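Long-range contacts in KLLA0F20702p (Kluyveromyces lactis, PDB 5Y5A), which probably serves as the Est1 subunit of telomerase, here represented by its N-terminal helical part, and helps recruit the enzyme to telomeres through Cdc13: residues L290-D295 and W330-H335; A255-V259 and N274-L278; N309-M313 and L345-I350; L320-I325 and K393-F397; F97-R101 and I204-D210. All blocks are in the same frame, centred on the assembly; numbering follows the deposited sequence.

Interaction 1. Residues L290-D295 and W330-H335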
# COMPACT_ATOMS: atom_id res chain seq x y z
N LEU A 290 1.02 -16.85 11.27
CA LEU A 290 2.20 -16.03 11.50
C LEU A 290 3.13 -16.72 12.49
O LEU A 290 4.34 -16.77 12.29
CB LEU A 290 1.82 -14.64 12.02
CG LEU A 290 2.97 -13.74 12.49
CD1 LEU A 290 4.03 -13.52 11.39
CD2 LEU A 290 2.43 -12.41 12.98
N LEU A 291 2.55 -17.26 13.55
CA LEU A 291 3.34 -17.93 14.57
C LEU A 291 4.03 -19.18 14.01
O LEU A 291 5.16 -19.50 14.39
CB LEU A 291 2.46 -18.27 15.78
CG LEU A 291 2.57 -17.22 16.90
CD1 LEU A 291 2.36 -15.81 16.36
CD2 LEU A 291 1.61 -17.51 18.05
N ASN A 292 3.35 -19.88 13.10
CA ASN A 292 3.95 -21.03 12.43
C ASN A 292 5.13 -20.63 11.56
O ASN A 292 6.15 -21.33 11.54
CB ASN A 292 2.90 -21.76 11.59
CG ASN A 292 1.90 -22.50 12.44
OD1 ASN A 292 2.15 -22.77 13.61
ND2 ASN A 292 0.76 -22.85 11.85
N SER A 293 4.99 -19.52 10.85
CA SER A 293 6.07 -18.97 10.05
C SER A 293 7.27 -18.60 10.92
O SER A 293 8.41 -18.89 10.58
CB SER A 293 5.60 -17.73 9.28
OG SER A 293 4.77 -18.10 8.20
N LEU A 294 6.99 -17.96 12.05
CA LEU A 294 8.05 -17.60 12.98
C LEU A 294 8.73 -18.88 13.49
O LEU A 294 9.94 -18.87 13.73
CB LEU A 294 7.49 -16.75 14.12
CG LEU A 294 6.96 -15.38 13.66
CD1 LEU A 294 6.21 -14.65 14.77
CD2 LEU A 294 8.10 -14.49 13.12
N ASP A 295 7.97 -19.97 13.63
CA ASP A 295 8.55 -21.28 13.99
C ASP A 295 9.54 -21.75 12.92
O ASP A 295 10.66 -22.20 13.24
CB ASP A 295 7.48 -22.37 14.16
CG ASP A 295 6.61 -22.17 15.38
OD1 ASP A 295 6.90 -21.29 16.21
OD2 ASP A 295 5.62 -22.92 15.52
N TRP A 330 0.94 -10.28 22.50
CA TRP A 330 2.35 -10.65 22.31
C TRP A 330 3.11 -10.90 23.61
O TRP A 330 4.33 -11.04 23.61
CB TRP A 330 3.05 -9.60 21.46
CG TRP A 330 2.68 -9.73 20.01
CD1 TRP A 330 1.69 -9.06 19.35
CD2 TRP A 330 3.25 -10.64 19.05
NE1 TRP A 330 1.63 -9.47 18.04
CE2 TRP A 330 2.58 -10.43 17.83
CE3 TRP A 330 4.28 -11.59 19.10
CZ2 TRP A 330 2.89 -11.15 16.67
CZ3 TRP A 330 4.59 -12.30 17.94
CH2 TRP A 330 3.89 -12.07 16.75
N LYS A 331 2.39 -10.98 24.72
CA LYS A 331 2.98 -11.42 25.98
C LYS A 331 2.56 -12.85 26.28
O LYS A 331 3.13 -13.50 27.16
CB LYS A 331 2.57 -10.50 27.14
CG LYS A 331 3.22 -9.13 27.12
CD LYS A 331 2.65 -8.22 28.20
CE LYS A 331 3.26 -6.82 28.14
NZ LYS A 331 2.68 -5.88 29.15
N ASN A 332 1.57 -13.35 25.54
CA ASN A 332 0.94 -14.63 25.86
C ASN A 332 1.14 -15.75 24.83
O ASN A 332 0.36 -16.69 24.81
CB ASN A 332 -0.56 -14.43 26.06
CG ASN A 332 -0.90 -13.71 27.36
OD1 ASN A 332 -0.21 -13.87 28.37
ND2 ASN A 332 -1.97 -12.92 27.34
N ASN A 333 2.17 -15.65 23.99
CA ASN A 333 2.40 -16.73 23.03
C ASN A 333 3.81 -17.31 23.14
O ASN A 333 4.66 -16.78 23.86
CB ASN A 333 2.11 -16.26 21.60
CG ASN A 333 3.14 -15.28 21.08
OD1 ASN A 333 4.27 -15.65 20.79
ND2 ASN A 333 2.73 -14.02 20.92
N ARG A 334 4.04 -18.40 22.42
CA ARG A 334 5.30 -19.14 22.50
C ARG A 334 6.52 -18.33 22.03
O ARG A 334 7.65 -18.69 22.34
CB ARG A 334 5.20 -20.44 21.70
CG ARG A 334 4.88 -20.28 20.21
CD ARG A 334 4.55 -21.63 19.63
NE ARG A 334 4.39 -21.65 18.18
CZ ARG A 334 3.22 -21.54 17.55
NH1 ARG A 334 2.11 -21.37 18.25
NH2 ARG A 334 3.17 -21.59 16.23
N HIS A 335 6.27 -17.24 21.31
CA HIS A 335 7.35 -16.39 20.83
C HIS A 335 7.52 -15.13 21.69
O HIS A 335 8.37 -14.29 21.40
CB HIS A 335 7.11 -15.98 19.38
CG HIS A 335 7.18 -17.12 18.41
ND1 HIS A 335 8.36 -17.74 18.08
CD2 HIS A 335 6.21 -17.74 17.69
CE1 HIS A 335 8.12 -18.70 17.20
NE2 HIS A 335 6.83 -18.72 16.95
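An Asx turn in the loop between helices 318-325 and 339-379 sets R334 and H335 against D295 and L291 of helix 285-298, within the all-helical Est1 DNA/RNA-binding domain. In the turn, N333 OD1 accepts the backbone N of H335 at 2.6 Å, while N333 CB rests on L291 CD2. R334 CG sits between its backbone N and carbonyl carbon (chi1 59°), and the extended chain beyond it carries the guanidinium across the helix surface. There it grips D295 side-on: NE reaches D295 OD1 on the syn lone pair, at 3.2 Å and nearly straight (162°). In the same salt bridge R334 NH2 meets D295 OD2 at 2.9 Å, from above the carboxylate plane. L291 CB lies over one guanidinium face. H335 NE2 bonds to L291 O in the carbonyl plane at 3.2 Å and makes a weak bond to D295 OD1 at 2.7 Å; ND1 of the same ring is held by R338. L294 CB covers one imidazole face in a CH-pi contact, 3.8 Å from the centroid. Replacing D295 with alanine would probably leave the R334 guanidinium without this counter-charge and freer to turn, and H335 NE2 with L291 O as its partner across the contact. W330, whose NE1 binds L279 O, brings its benzo edge to helix 285-298, with CZ2 3.9 Å from L290 CD2.

Interaction 2. Residues A255-V259 and N274-L278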
# COMPACT_ATOMS: atom_id res chain seq x y z
N ALA A 255 0.69 -7.63 5.89
CA ALA A 255 0.56 -6.58 6.89
C ALA A 255 0.73 -5.20 6.27
O ALA A 255 -0.04 -4.28 6.55
CB ALA A 255 1.60 -6.77 8.01
N TYR A 256 1.74 -5.06 5.42
CA TYR A 256 2.00 -3.78 4.76
C TYR A 256 0.82 -3.36 3.89
O TYR A 256 0.36 -2.22 3.96
CB TYR A 256 3.28 -3.87 3.92
CG TYR A 256 3.46 -2.69 3.00
CD1 TYR A 256 3.72 -1.42 3.50
CD2 TYR A 256 3.36 -2.84 1.62
CE1 TYR A 256 3.88 -0.33 2.66
CE2 TYR A 256 3.51 -1.76 0.77
CZ TYR A 256 3.77 -0.52 1.29
OH TYR A 256 3.92 0.54 0.42
N GLN A 257 0.31 -4.29 3.09
CA GLN A 257 -0.84 -4.01 2.24
C GLN A 257 -2.08 -3.70 3.08
O GLN A 257 -2.89 -2.83 2.73
CB GLN A 257 -1.10 -5.19 1.30
CG GLN A 257 -0.00 -5.39 0.26
CD GLN A 257 -0.03 -4.33 -0.84
OE1 GLN A 257 -1.09 -3.83 -1.23
NE2 GLN A 257 1.15 -3.98 -1.34
N PHE A 258 -2.24 -4.42 4.19
CA PHE A 258 -3.35 -4.14 5.10
C PHE A 258 -3.24 -2.73 5.68
O PHE A 258 -4.25 -2.04 5.86
CB PHE A 258 -3.41 -5.17 6.24
CG PHE A 258 -3.75 -6.57 5.78
CD1 PHE A 258 -4.42 -6.78 4.57
CD2 PHE A 258 -3.41 -7.67 6.55
CE1 PHE A 258 -4.74 -8.07 4.14
CE2 PHE A 258 -3.73 -8.96 6.13
CZ PHE A 258 -4.39 -9.16 4.92
N VAL A 259 -2.02 -2.29 5.99
CA VAL A 259 -1.81 -0.96 6.53
C VAL A 259 -2.11 0.09 5.48
O VAL A 259 -2.77 1.08 5.76
CB VAL A 259 -0.37 -0.79 7.05
CG1 VAL A 259 -0.06 0.68 7.30
CG2 VAL A 259 -0.17 -1.60 8.32
N ASN A 274 -8.45 -7.06 9.26
CA ASN A 274 -7.44 -7.99 8.76
C ASN A 274 -6.07 -7.82 9.42
O ASN A 274 -5.43 -8.80 9.79
CB ASN A 274 -7.31 -7.86 7.24
CG ASN A 274 -8.34 -8.68 6.51
OD1 ASN A 274 -8.15 -9.88 6.28
ND2 ASN A 274 -9.45 -8.05 6.15
N PHE A 275 -5.63 -6.57 9.55
CA PHE A 275 -4.44 -6.24 10.33
C PHE A 275 -4.49 -6.88 11.72
O PHE A 275 -3.51 -7.45 12.20
CB PHE A 275 -4.32 -4.72 10.45
CG PHE A 275 -3.07 -4.24 11.14
CD1 PHE A 275 -1.87 -4.13 10.44
CD2 PHE A 275 -3.10 -3.86 12.47
CE1 PHE A 275 -0.71 -3.66 11.06
CE2 PHE A 275 -1.94 -3.38 13.10
CZ PHE A 275 -0.75 -3.29 12.39
N THR A 276 -5.65 -6.77 12.36
CA THR A 276 -5.86 -7.28 13.72
C THR A 276 -5.89 -8.81 13.75
O THR A 276 -5.39 -9.43 14.67
CB THR A 276 -7.16 -6.71 14.30
OG1 THR A 276 -7.10 -5.28 14.24
CG2 THR A 276 -7.36 -7.14 15.75
N ASN A 277 -6.48 -9.39 12.71
CA ASN A 277 -6.56 -10.84 12.59
C ASN A 277 -5.15 -11.42 12.48
O ASN A 277 -4.88 -12.52 12.97
CB ASN A 277 -7.41 -11.23 11.38
CG ASN A 277 -7.75 -12.72 11.34
OD1 ASN A 277 -7.06 -13.50 10.68
ND2 ASN A 277 -8.82 -13.11 12.03
N LEU A 278 -4.25 -10.66 11.87
CA LEU A 278 -2.87 -11.07 11.68
C LEU A 278 -1.98 -10.84 12.90
O LEU A 278 -1.13 -11.67 13.23
CB LEU A 278 -2.27 -10.34 10.47
CG LEU A 278 -0.79 -10.58 10.14
CD1 LEU A 278 -0.49 -12.06 9.94
CD2 LEU A 278 -0.39 -9.78 8.90
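F258 and F275 meet at the centre of an antiparallel helical hairpin, with L278 one turn further on. Helices 251-263 and 271-279, neighbours in the chain, approach to 9.5 Å between segment axes at 150°, consistent with the TPR-like stacking expected of this domain. N274 lies over one face of the F258 ring in a CH-pi contact, its CB 3.7 Å from the ring centroid and almost exactly on the normal. The amide beyond is inclined 39° to the ring, its ND2 bonding to A270 O. F275 follows a different course. With CG anti to the backbone N (chi1 -175°), its ring lies alongside V259, pointing the same way, and CE1 is 3.5 Å from V259 CG2. Between the two aromatic residues the helices meet through their CB atoms, F258 CB and F275 CB lying 4.3 Å apart. No hydrogen bond joins the two segments; packing and the CH-pi approach make the contact. L278 sends a single methyl across, CD2 touching A255 CB at 3.7 Å.

Interaction 3. Residues N309-M313 and L345-I350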
# COMPACT_ATOMS: atom_id res chain seq x y z
N ASN A 309 17.72 -14.07 4.69
CA ASN A 309 17.93 -12.71 5.17
C ASN A 309 16.70 -11.87 4.84
O ASN A 309 16.18 -11.14 5.68
CB ASN A 309 19.19 -12.07 4.56
CG ASN A 309 20.45 -12.88 4.79
OD1 ASN A 309 20.64 -13.46 5.86
ND2 ASN A 309 21.31 -12.92 3.79
N MET A 310 16.23 -12.01 3.61
CA MET A 310 15.03 -11.30 3.17
C MET A 310 13.81 -11.67 4.01
O MET A 310 13.05 -10.79 4.41
CB MET A 310 14.74 -11.58 1.69
CG MET A 310 13.51 -10.83 1.17
SD MET A 310 13.51 -10.62 -0.62
CE MET A 310 13.79 -12.31 -1.15
N GLU A 311 13.60 -12.95 4.28
CA GLU A 311 12.41 -13.35 5.02
C GLU A 311 12.47 -12.86 6.48
O GLU A 311 11.45 -12.47 7.05
CB GLU A 311 12.21 -14.85 4.94
CG GLU A 311 11.70 -15.29 3.57
CD GLU A 311 11.55 -16.79 3.43
OE1 GLU A 311 11.98 -17.52 4.35
OE2 GLU A 311 10.99 -17.23 2.40
N ILE A 312 13.66 -12.85 7.06
CA ILE A 312 13.84 -12.28 8.39
C ILE A 312 13.45 -10.80 8.42
O ILE A 312 12.80 -10.33 9.36
CB ILE A 312 15.29 -12.45 8.88
CG1 ILE A 312 15.57 -13.93 9.13
CG2 ILE A 312 15.53 -11.63 10.14
CD1 ILE A 312 16.94 -14.21 9.66
N MET A 313 13.82 -10.06 7.39
CA MET A 313 13.49 -8.63 7.35
C MET A 313 12.00 -8.42 7.11
O MET A 313 11.42 -7.47 7.63
CB MET A 313 14.31 -7.91 6.30
CG MET A 313 15.80 -7.98 6.58
SD MET A 313 16.77 -6.99 5.45
CE MET A 313 18.24 -8.00 5.30
N LEU A 345 18.07 -9.25 15.71
CA LEU A 345 18.39 -9.96 14.48
C LEU A 345 17.93 -9.15 13.27
O LEU A 345 18.65 -9.06 12.27
CB LEU A 345 17.74 -11.35 14.47
CG LEU A 345 18.46 -12.43 13.66
CD1 LEU A 345 19.92 -12.49 14.05
CD2 LEU A 345 17.82 -13.78 13.88
N LEU A 346 16.74 -8.56 13.37
CA LEU A 346 16.26 -7.61 12.37
C LEU A 346 17.27 -6.48 12.13
O LEU A 346 17.60 -6.17 10.99
CB LEU A 346 14.93 -6.98 12.80
CG LEU A 346 14.41 -5.88 11.87
CD1 LEU A 346 14.02 -6.51 10.55
CD2 LEU A 346 13.25 -5.08 12.47
N PHE A 347 17.73 -5.86 13.21
CA PHE A 347 18.65 -4.73 13.09
C PHE A 347 19.98 -5.20 12.54
O PHE A 347 20.59 -4.51 11.73
CB PHE A 347 18.84 -4.01 14.43
CG PHE A 347 17.74 -3.00 14.75
CD1 PHE A 347 16.41 -3.36 14.69
CD2 PHE A 347 18.06 -1.70 15.12
CE1 PHE A 347 15.41 -2.43 14.99
CE2 PHE A 347 17.07 -0.76 15.41
CZ PHE A 347 15.75 -1.13 15.35
N ASP A 348 20.41 -6.39 12.96
CA ASP A 348 21.67 -6.95 12.45
C ASP A 348 21.60 -7.26 10.96
O ASP A 348 22.52 -6.94 10.21
CB ASP A 348 22.06 -8.22 13.23
CG ASP A 348 22.65 -7.92 14.60
OD1 ASP A 348 22.69 -6.73 15.00
OD2 ASP A 348 23.06 -8.87 15.29
N LYS A 349 20.50 -7.88 10.52
CA LYS A 349 20.32 -8.18 9.10
C LYS A 349 20.31 -6.88 8.29
O LYS A 349 20.91 -6.79 7.22
CB LYS A 349 19.02 -8.96 8.87
CG LYS A 349 19.03 -10.40 9.40
CD LYS A 349 20.19 -11.19 8.82
CE LYS A 349 20.17 -12.63 9.27
NZ LYS A 349 21.36 -13.38 8.76
N ILE A 350 19.65 -5.85 8.82
CA ILE A 350 19.59 -4.56 8.14
C ILE A 350 21.01 -3.97 7.98
O ILE A 350 21.36 -3.47 6.91
CB ILE A 350 18.67 -3.58 8.89
CG1 ILE A 350 17.21 -4.04 8.77
CG2 ILE A 350 18.81 -2.14 8.36
CD1 ILE A 350 16.22 -3.17 9.54
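N309 OD1 accepts from K349 NZ, which stands 3.0 Å away and tilted 29° out of the amide plane. The lysine reaches it from the facing helix: its chain bends at chi2 (-56°), then runs straight from CG to NZ, crossing the asparagine side chain at about a right angle. The amide thus offers the negative end of its dipole to a group that is probably charged, although K349 is buried. Apolar neighbours flank the methylenes on the way. I312 supplies two branches, CD1 at 3.6 Å from K349 CE and CG2 at 3.8 Å from K349 CG, so that the isoleucine lies across the aliphatic part of the lysine. M313 approaches its base instead, CE touching K349 CB at 3.8 Å and K349 O at 3.5 Å. One turn before K349, L346 points CD1 into the backbone of the other helix, 3.9 Å from M313 CA, and L345 CD2 adds a looser touch on I312 CD1. M313 also reaches onward to N357 and I361, so the contact continues along the long helix 339-379. The segment axes of helices 306-315 and 339-379 come within 9.5 Å at 131°, a steeply inclined helix-helix packing that ties the short helix to the long one in the all-helical Est1 DNA/RNA-binding domain.

Interaction 4. Residues L320-I325 and K393-F397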
# COMPACT_ATOMS: atom_id res chain seq x y z
N LEU A 320 7.48 -6.92 16.62
CA LEU A 320 7.86 -5.69 17.30
C LEU A 320 6.71 -4.70 17.22
O LEU A 320 6.34 -4.07 18.21
CB LEU A 320 9.13 -5.10 16.69
CG LEU A 320 10.28 -6.12 16.67
CD1 LEU A 320 11.48 -5.57 15.92
CD2 LEU A 320 10.66 -6.51 18.09
N ILE A 321 6.15 -4.57 16.02
CA ILE A 321 4.97 -3.76 15.82
C ILE A 321 3.79 -4.33 16.61
O ILE A 321 3.06 -3.61 17.30
CB ILE A 321 4.63 -3.66 14.33
CG1 ILE A 321 5.72 -2.85 13.63
CG2 ILE A 321 3.26 -3.02 14.13
CD1 ILE A 321 5.59 -2.83 12.11
N GLY A 322 3.61 -5.65 16.52
CA GLY A 322 2.54 -6.34 17.22
C GLY A 322 2.54 -6.06 18.71
O GLY A 322 1.49 -5.77 19.30
N SER A 323 3.71 -6.14 19.32
CA SER A 323 3.83 -5.98 20.77
C SER A 323 3.53 -4.55 21.23
O SER A 323 3.13 -4.34 22.37
CB SER A 323 5.22 -6.40 21.24
OG SER A 323 6.20 -5.45 20.85
N HIS A 324 3.73 -3.56 20.36
CA HIS A 324 3.39 -2.19 20.72
C HIS A 324 1.89 -1.93 20.58
O HIS A 324 1.27 -1.33 21.46
CB HIS A 324 4.18 -1.19 19.88
CG HIS A 324 5.57 -0.95 20.39
ND1 HIS A 324 6.68 -1.52 19.82
CD2 HIS A 324 6.01 -0.21 21.43
CE1 HIS A 324 7.76 -1.13 20.48
NE2 HIS A 324 7.37 -0.34 21.47
N ILE A 325 1.30 -2.38 19.48
CA ILE A 325 -0.12 -2.17 19.25
C ILE A 325 -0.97 -3.12 20.10
O ILE A 325 -1.94 -2.70 20.72
CB ILE A 325 -0.48 -2.34 17.77
CG1 ILE A 325 0.37 -1.38 16.92
CG2 ILE A 325 -1.97 -2.06 17.54
CD1 ILE A 325 -0.11 -1.22 15.48
N LYS A 393 6.58 5.17 23.91
CA LYS A 393 7.49 4.03 23.75
C LYS A 393 7.53 3.53 22.30
O LYS A 393 8.58 3.12 21.82
CB LYS A 393 7.09 2.88 24.69
CG LYS A 393 7.38 3.12 26.16
CD LYS A 393 8.87 3.17 26.42
CE LYS A 393 9.17 3.33 27.90
NZ LYS A 393 10.64 3.36 28.13
N PHE A 394 6.39 3.56 21.62
CA PHE A 394 6.33 3.11 20.23
C PHE A 394 7.08 4.08 19.33
O PHE A 394 7.84 3.68 18.46
CB PHE A 394 4.87 2.97 19.75
CG PHE A 394 4.73 2.21 18.43
CD1 PHE A 394 5.78 1.43 17.94
CD2 PHE A 394 3.56 2.30 17.69
CE1 PHE A 394 5.65 0.74 16.74
CE2 PHE A 394 3.43 1.61 16.48
CZ PHE A 394 4.48 0.83 16.00
N LEU A 395 6.85 5.37 19.56
CA LEU A 395 7.49 6.43 18.78
C LEU A 395 9.01 6.37 18.97
O LEU A 395 9.77 6.55 18.01
CB LEU A 395 6.93 7.78 19.21
CG LEU A 395 6.86 8.95 18.23
CD1 LEU A 395 6.33 8.52 16.88
CD2 LEU A 395 5.98 10.04 18.82
N GLU A 396 9.44 6.07 20.19
CA GLU A 396 10.86 5.90 20.48
C GLU A 396 11.45 4.76 19.66
O GLU A 396 12.52 4.92 19.07
CB GLU A 396 11.09 5.62 21.97
CG GLU A 396 10.94 6.84 22.86
CD GLU A 396 11.05 6.50 24.33
OE1 GLU A 396 11.24 5.31 24.65
OE2 GLU A 396 10.93 7.43 25.16
N PHE A 397 10.75 3.62 19.62
CA PHE A 397 11.21 2.48 18.84
C PHE A 397 11.28 2.85 17.37
O PHE A 397 12.21 2.47 16.66
CB PHE A 397 10.28 1.26 19.02
CG PHE A 397 10.54 0.17 18.02
CD1 PHE A 397 11.71 -0.59 18.10
CD2 PHE A 397 9.65 -0.08 16.98
CE1 PHE A 397 11.98 -1.59 17.16
CE2 PHE A 397 9.90 -1.07 16.05
CZ PHE A 397 11.07 -1.84 16.13
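An aromatic cluster of H324, F394 and F397 joins helices 318-325 and 385-410 inside the helical DNA/RNA-binding domain, the segment axes running nearly antiparallel at 162°. H324 forms an offset stack on F394, with centroids 4.7 Å apart and planes only 17° from parallel. F394 CD1 lies 3.4 Å from H324 CG, over one imidazole face, while H324 CB sits over one face of the phenyl ring in a CH-pi contact. The imidazole is fixed from its own helix: ND1 donates to L320 O at 3.0 Å, and S323 OG reaches the same oxygen from the opposite face of its carbonyl plane. A leucine at H324 would lack the flat ring and the ND1 donor, which is likely to cost F394 its stacking partner and leave L320 O with one bond fewer. F397 barely overlaps the imidazole, touching H324 CE1 with CB at 3.8 Å. With CG anti to the backbone N (chi1 168°), its ring goes to L320 instead, crossing that side chain at about a right angle, F397 CZ 3.8 Å from L320 CD1.

Interaction 5. Residues F97-R101 and I204-D210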
# COMPACT_ATOMS: atom_id res chain seq x y z
N PHE A 97 -18.39 -21.50 -3.47
CA PHE A 97 -17.30 -22.34 -3.96
C PHE A 97 -16.18 -22.47 -2.93
O PHE A 97 -15.50 -23.50 -2.87
CB PHE A 97 -16.75 -21.77 -5.27
CG PHE A 97 -17.60 -22.08 -6.46
CD1 PHE A 97 -18.79 -21.41 -6.67
CD2 PHE A 97 -17.22 -23.05 -7.37
CE1 PHE A 97 -19.58 -21.70 -7.77
CE2 PHE A 97 -18.00 -23.35 -8.46
CZ PHE A 97 -19.19 -22.67 -8.66
N GLN A 98 -16.04 -21.47 -2.09
CA GLN A 98 -15.04 -21.49 -1.04
C GLN A 98 -15.48 -22.50 -0.01
O GLN A 98 -14.78 -23.45 0.27
CB GLN A 98 -14.91 -20.11 -0.41
CG GLN A 98 -13.80 -19.99 0.61
CD GLN A 98 -12.43 -20.15 0.00
OE1 GLN A 98 -12.00 -19.34 -0.78
NE2 GLN A 98 -11.73 -21.21 0.39
N ASN A 99 -16.66 -22.29 0.55
CA ASN A 99 -17.23 -23.20 1.55
C ASN A 99 -17.16 -24.65 1.10
O ASN A 99 -16.80 -25.54 1.87
CB ASN A 99 -18.68 -22.84 1.84
CG ASN A 99 -18.82 -21.49 2.50
OD1 ASN A 99 -17.92 -20.65 2.43
ND2 ASN A 99 -19.95 -21.27 3.16
N TRP A 100 -17.49 -24.86 -0.17
CA TRP A 100 -17.49 -26.19 -0.73
C TRP A 100 -16.06 -26.72 -0.87
O TRP A 100 -15.80 -27.87 -0.56
CB TRP A 100 -18.19 -26.19 -2.09
CG TRP A 100 -19.12 -27.34 -2.26
CD1 TRP A 100 -20.48 -27.33 -2.13
CD2 TRP A 100 -18.76 -28.68 -2.59
NE1 TRP A 100 -20.98 -28.58 -2.36
CE2 TRP A 100 -19.94 -29.43 -2.64
CE3 TRP A 100 -17.54 -29.32 -2.84
CZ2 TRP A 100 -19.95 -30.78 -2.94
CZ3 TRP A 100 -17.55 -30.66 -3.13
CH2 TRP A 100 -18.75 -31.37 -3.18
N ARG A 101 -15.14 -25.87 -1.33
CA ARG A 101 -13.73 -26.27 -1.44
C ARG A 101 -13.19 -26.70 -0.09
O ARG A 101 -12.35 -27.60 0.01
CB ARG A 101 -12.87 -25.14 -2.00
CG ARG A 101 -11.39 -25.50 -2.09
CD ARG A 101 -10.51 -24.27 -2.26
NE ARG A 101 -9.11 -24.62 -2.43
CZ ARG A 101 -8.23 -24.70 -1.44
NH1 ARG A 101 -8.61 -24.44 -0.19
NH2 ARG A 101 -6.97 -25.03 -1.69
N ILE A 204 -7.36 -20.13 -6.24
CA ILE A 204 -7.58 -20.93 -5.04
C ILE A 204 -8.34 -22.22 -5.33
O ILE A 204 -7.97 -23.30 -4.86
CB ILE A 204 -8.31 -20.10 -3.97
CG1 ILE A 204 -7.38 -19.03 -3.42
CG2 ILE A 204 -8.82 -21.00 -2.84
CD1 ILE A 204 -8.08 -17.88 -2.76
N MET A 205 -9.38 -22.15 -6.13
CA MET A 205 -10.13 -23.34 -6.44
C MET A 205 -9.32 -24.27 -7.33
O MET A 205 -9.32 -25.46 -7.15
CB MET A 205 -11.44 -22.97 -7.10
CG MET A 205 -12.20 -21.90 -6.35
SD MET A 205 -12.98 -22.56 -4.89
CE MET A 205 -13.12 -21.12 -3.87
N GLU A 206 -8.61 -23.69 -8.29
CA GLU A 206 -7.83 -24.48 -9.23
C GLU A 206 -6.61 -25.14 -8.59
O GLU A 206 -5.91 -25.93 -9.23
CB GLU A 206 -7.37 -23.60 -10.40
CG GLU A 206 -8.45 -23.27 -11.39
CD GLU A 206 -7.91 -22.58 -12.62
OE1 GLU A 206 -6.86 -21.90 -12.50
OE2 GLU A 206 -8.51 -22.71 -13.70
N HIS A 207 -6.36 -24.82 -7.32
CA HIS A 207 -5.21 -25.38 -6.62
C HIS A 207 -5.56 -26.65 -5.85
O HIS A 207 -6.63 -26.76 -5.25
CB HIS A 207 -4.61 -24.34 -5.68
CG HIS A 207 -3.22 -23.94 -6.04
ND1 HIS A 207 -2.13 -24.21 -5.24
CD2 HIS A 207 -2.73 -23.30 -7.13
CE1 HIS A 207 -1.03 -23.75 -5.81
NE2 HIS A 207 -1.37 -23.19 -6.96
N LEU A 208 -4.66 -27.61 -5.85
CA LEU A 208 -4.92 -28.83 -5.13
C LEU A 208 -4.66 -28.66 -3.66
O LEU A 208 -5.48 -29.03 -2.84
CB LEU A 208 -4.05 -29.93 -5.68
CG LEU A 208 -2.58 -29.57 -5.62
CD1 LEU A 208 -1.98 -30.34 -4.47
CD2 LEU A 208 -1.93 -29.90 -6.94
N SER A 209 -3.51 -28.09 -3.33
CA SER A 209 -3.15 -27.90 -1.93
C SER A 209 -3.28 -26.45 -1.51
O SER A 209 -3.61 -25.58 -2.32
CB SER A 209 -1.72 -28.38 -1.68
OG SER A 209 -1.33 -28.16 -0.33
N ASP A 210 -3.03 -26.18 -0.23
CA ASP A 210 -3.01 -24.82 0.27
C ASP A 210 -1.58 -24.30 0.24
O ASP A 210 -1.26 -23.29 0.87
CB ASP A 210 -3.60 -24.76 1.68
CG ASP A 210 -5.11 -24.97 1.68
OD1 ASP A 210 -5.79 -24.36 0.83
OD2 ASP A 210 -5.61 -25.74 2.52
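The R101 guanidinium has I204 CG2 over one face and D210 OD1 and S209 O at its edge. D210 is gripped end-on, both terminal nitrogens converging on the one oxygen: R101 NH1 lies 3.0 Å from D210 OD1 on the syn lone pair, and NH2 lies 2.9 Å from it, above the carboxylate plane. The two flat groups stand 51° apart. S209 O, near the plane, is badly angled for a bond, whereas R101 NE donates weakly to I204 O at 3.0 Å. The salt bridge thus ties helix 78-105, in the Est1 family region of the TPR clan, to the loop that leaves helix 179-206. Deeper in, M205 bends at chi2 (-76°) and lays its thioether beside the F97-Q98 backbone of helix 78-105. Its SD approaches F97 O to 3.4 Å, while CE comes equally near Q98 N. F97 and M205 both also touch L123 of helix 113-144, and R101 CB lies 3.9 Å from M205 SD.

How the interactions relate
Interactions 1 to 4 form one connected block in the DNA/RNA-binding domain. Interaction 2 meets interaction 1 where L278 O touches L290 CD2 at 3.6 Å, and meets interaction 4 through F275 CE2 and I325 CD1, 3.7 Å apart. W330 CD1 of interaction 1 packs on S323 N of interaction 4, also at 3.6 Å. Interactions 3 and 4 join through L346 CD2 and L320 CD1 at 3.9 Å, with F347 against F397 beside them. Interactions 1 and 3 do not touch, their nearest atoms about 7 Å apart. Interaction 5 stands apart, earlier in the chain, its centre about 23 Å from that of interaction 2 and 37 Å from that of interaction 4.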